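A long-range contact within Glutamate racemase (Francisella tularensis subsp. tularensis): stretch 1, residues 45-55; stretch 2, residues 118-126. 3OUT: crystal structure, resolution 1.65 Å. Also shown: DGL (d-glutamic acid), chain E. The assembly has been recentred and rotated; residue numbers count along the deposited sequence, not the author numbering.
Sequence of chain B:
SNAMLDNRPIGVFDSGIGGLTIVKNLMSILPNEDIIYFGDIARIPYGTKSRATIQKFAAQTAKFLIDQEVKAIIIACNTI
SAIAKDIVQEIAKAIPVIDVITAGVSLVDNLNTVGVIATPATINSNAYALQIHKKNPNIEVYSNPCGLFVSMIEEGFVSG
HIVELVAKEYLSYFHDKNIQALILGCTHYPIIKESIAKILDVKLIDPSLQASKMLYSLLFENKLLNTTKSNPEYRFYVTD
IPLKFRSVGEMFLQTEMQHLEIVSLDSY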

# COMPACT_ATOMS: atom_id res chain seq x y z
N PRO B 45 7.06 -11.46 -2.11
CA PRO B 45 6.37 -12.38 -3.01
C PRO B 45 4.87 -12.35 -2.84
O PRO B 45 4.36 -12.09 -1.73
CB PRO B 45 6.92 -13.74 -2.60
CG PRO B 45 7.13 -13.58 -1.14
CD PRO B 45 7.61 -12.17 -0.96
N TYR B 46 4.14 -12.67 -3.89
CA TYR B 46 2.71 -12.93 -3.77
C TYR B 46 2.42 -14.40 -3.44
O TYR B 46 1.34 -14.71 -2.97
CB TYR B 46 2.01 -12.61 -5.08
CG TYR B 46 1.78 -11.15 -5.42
CD1 TYR B 46 2.63 -10.13 -4.99
CD2 TYR B 46 0.75 -10.80 -6.30
CE1 TYR B 46 2.42 -8.81 -5.40
CE2 TYR B 46 0.54 -9.49 -6.70
CZ TYR B 46 1.38 -8.50 -6.26
OH TYR B 46 1.11 -7.24 -6.73
N GLY B 47 3.38 -15.28 -3.69
CA GLY B 47 3.13 -16.72 -3.59
C GLY B 47 2.79 -17.23 -2.20
O GLY B 47 2.33 -18.37 -2.05
N THR B 48 3.09 -16.43 -1.18
CA THR B 48 2.86 -16.78 0.21
C THR B 48 1.81 -15.88 0.87
O THR B 48 1.69 -15.92 2.09
CB THR B 48 4.19 -16.69 1.01
OG1 THR B 48 4.68 -15.36 0.94
CG2 THR B 48 5.19 -17.67 0.43
N LYS B 49 1.06 -15.09 0.08
CA LYS B 49 0.05 -14.16 0.61
C LYS B 49 -1.35 -14.78 0.46
O LYS B 49 -1.51 -15.80 -0.22
CB LYS B 49 0.17 -12.80 -0.12
CG LYS B 49 1.56 -12.11 -0.12
CD LYS B 49 2.09 -11.79 1.28
CE LYS B 49 3.63 -11.47 1.35
NZ LYS B 49 4.11 -10.30 0.50
N SER B 50 -2.34 -14.19 1.11
CA SER B 50 -3.72 -14.66 1.07
C SER B 50 -4.40 -14.34 -0.26
O SER B 50 -4.01 -13.43 -1.00
CB SER B 50 -4.56 -14.02 2.17
OG SER B 50 -4.87 -12.68 1.86
N ARG B 51 -5.48 -15.06 -0.53
CA ARG B 51 -6.27 -14.74 -1.72
C ARG B 51 -6.81 -13.32 -1.69
O ARG B 51 -6.82 -12.63 -2.74
CB ARG B 51 -7.41 -15.72 -1.87
CG ARG B 51 -7.03 -17.08 -2.32
CD ARG B 51 -8.35 -17.83 -2.21
NE ARG B 51 -8.43 -19.24 -2.53
CZ ARG B 51 -8.01 -20.25 -1.78
NH1 ARG B 51 -7.34 -20.08 -0.64
NH2 ARG B 51 -8.25 -21.45 -2.21
N ALA B 52 -7.29 -12.85 -0.54
CA ALA B 52 -7.90 -11.50 -0.44
C ALA B 52 -6.85 -10.45 -0.76
O ALA B 52 -7.12 -9.49 -1.50
CB ALA B 52 -8.52 -11.27 0.95
N THR B 53 -5.65 -10.64 -0.26
CA THR B 53 -4.60 -9.66 -0.48
C THR B 53 -4.06 -9.68 -1.91
O THR B 53 -3.82 -8.63 -2.49
CB THR B 53 -3.47 -9.86 0.53
OG1 THR B 53 -3.98 -9.43 1.78
CG2 THR B 53 -2.28 -8.98 0.19
N ILE B 54 -3.93 -10.87 -2.48
CA ILE B 54 -3.50 -10.97 -3.87
C ILE B 54 -4.50 -10.28 -4.77
O ILE B 54 -4.09 -9.54 -5.68
CB ILE B 54 -3.25 -12.42 -4.32
CG1 ILE B 54 -2.02 -12.99 -3.55
CG2 ILE B 54 -3.07 -12.47 -5.85
CD1 ILE B 54 -1.92 -14.51 -3.57
N GLN B 55 -5.80 -10.46 -4.53
CA GLN B 55 -6.82 -9.76 -5.31
C GLN B 55 -6.75 -8.24 -5.17
O GLN B 55 -6.91 -7.53 -6.15
CB GLN B 55 -8.24 -10.25 -5.01
CG GLN B 55 -8.46 -11.66 -5.45
CD GLN B 55 -9.92 -12.10 -5.44
OE1 GLN B 55 -10.79 -11.46 -4.86
NE2 GLN B 55 -10.20 -13.17 -6.19
N DGL E . 6.75 -13.68 -8.45
CA DGL E . 6.34 -14.88 -7.64
C DGL E . 5.87 -14.46 -6.28
O DGL E . 5.55 -13.27 -6.09
CB DGL E . 5.21 -15.69 -8.26
CG DGL E . 5.43 -16.12 -9.72
CD DGL E . 4.43 -17.13 -10.24
OE1 DGL E . 3.64 -17.68 -9.46
OE2 DGL E . 4.50 -17.42 -11.47
OXT DGL E . 5.74 -15.32 -5.37
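Stretch 2 (118-126) ATPATINSN

Stretch 2 enters a helix at Pro120, with Thr119 at its N-cap. It lies against a type I beta turn of stretch 1, Tyr46 to Lys49, and against the start of helix 51-55. The two helix axes approach to 11.7 Å, and their N-to-C directions differ by 114° (signed crossing angle -114°). The helices are therefore well separated, and much of the contact is made by the turn. The CA atoms of Gly47 and Thr119 are the nearest across the stretches, 5.0 Å apart.

One backbone hydrogen bond joins the stretches. Ala121 N donates to Gly47 O at 2.9 Å, with an N-H...acceptor angle of 156°. Ala121 N lies in the first turn of its helix, where no carbonyl of that helix is available to it. Gly47 O also lies 3.4 Å from Pro120 CD.

Apolar and van der Waals contacts lie beside this bond. Gly47 CA rests 3.6 Å from Thr119 CB. A CB on Gly47 would fall 2.6 Å from Thr119 CG2, a clash, so the bare glycine permits the close approach. The Ala121 methyl points toward stretch 1. Ala121 CB is 3.8 Å from Ile54 CD1, 4.0 Å from Lys49 O and 4.1 Å from Tyr46 O.

Arg51 reaches the far end of the helix. Its CA-to-CB bond points sideways, but the end of the side chain comes nearer: Arg51 NH2 is 3.1 Å from Asn124 O and 3.5 Å from Ser125 CA. Water 1 links the stretches: it accepts from Arg51 NE at 2.8 Å and donates to Ser125 O at 3.0 Å.

Both helices are capped. Thr119 OG1 accepts from Thr122 N at 3.1 Å, and Ser50 OG from Thr53 N at 3.0 Å.

The ligand d-glutamic acid is held at the turn. Tyr46 N donates to DGL O at 2.7 Å and Gly47 N to DGL OXT at 2.9 Å. Thr119 CG2 lies 3.8 Å from DGL OE1.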

# COMPACT_ATOMS: atom_id res chain seq x y z
N ALA B 118 4.02 -25.31 -8.08
CA ALA B 118 3.78 -23.87 -8.09
C ALA B 118 3.91 -23.32 -6.70
O ALA B 118 4.15 -24.06 -5.75
CB ALA B 118 2.33 -23.57 -8.69
N THR B 119 3.69 -22.02 -6.57
CA THR B 119 3.70 -21.41 -5.24
C THR B 119 2.60 -21.96 -4.34
O THR B 119 1.59 -22.50 -4.82
CB THR B 119 3.51 -19.89 -5.28
OG1 THR B 119 2.19 -19.61 -5.80
CG2 THR B 119 4.57 -19.15 -6.11
N PRO B 120 2.79 -21.83 -3.03
CA PRO B 120 1.70 -22.23 -2.13
C PRO B 120 0.35 -21.61 -2.47
O PRO B 120 -0.67 -22.31 -2.49
CB PRO B 120 2.25 -21.81 -0.74
CG PRO B 120 3.68 -21.92 -0.89
CD PRO B 120 3.97 -21.39 -2.27
N ALA B 121 0.31 -20.30 -2.76
CA ALA B 121 -0.95 -19.65 -3.15
C ALA B 121 -1.57 -20.29 -4.39
O ALA B 121 -2.76 -20.56 -4.41
CB ALA B 121 -0.79 -18.14 -3.34
N THR B 122 -0.75 -20.57 -5.40
CA THR B 122 -1.28 -21.14 -6.62
C THR B 122 -1.85 -22.51 -6.35
O THR B 122 -2.92 -22.83 -6.85
CB THR B 122 -0.19 -21.16 -7.72
OG1 THR B 122 0.18 -19.81 -8.03
CG2 THR B 122 -0.63 -21.93 -9.01
N ILE B 123 -1.10 -23.36 -5.66
CA ILE B 123 -1.54 -24.75 -5.48
C ILE B 123 -2.78 -24.75 -4.56
O ILE B 123 -3.78 -25.41 -4.86
CB ILE B 123 -0.43 -25.64 -4.89
CG1 ILE B 123 0.75 -25.77 -5.85
CG2 ILE B 123 -1.02 -27.03 -4.52
CD1 ILE B 123 0.42 -26.39 -7.20
N ASN B 124 -2.74 -23.97 -3.47
CA ASN B 124 -3.87 -23.91 -2.54
C ASN B 124 -5.13 -23.33 -3.18
O ASN B 124 -6.23 -23.68 -2.79
CB ASN B 124 -3.54 -23.12 -1.28
CG ASN B 124 -2.51 -23.79 -0.42
OD1 ASN B 124 -2.30 -24.99 -0.50
ND2 ASN B 124 -1.83 -22.99 0.40
N SER B 125 -4.98 -22.50 -4.21
CA SER B 125 -6.12 -21.97 -4.93
C SER B 125 -6.83 -23.04 -5.76
O SER B 125 -7.98 -22.86 -6.15
CB SER B 125 -5.71 -20.85 -5.86
OG SER B 125 -5.19 -21.37 -7.06
N ASN B 126 -6.12 -24.12 -6.03
CA ASN B 126 -6.59 -25.21 -6.90
C ASN B 126 -6.79 -24.84 -8.37
O ASN B 126 -7.38 -25.63 -9.14
CB ASN B 126 -7.87 -25.89 -6.34
CG ASN B 126 -8.07 -27.30 -6.90
OD1 ASN B 126 -7.13 -28.11 -6.91
ND2 ASN B 126 -9.30 -27.59 -7.35
O HOH W 1 -9.36 -20.56 -4.77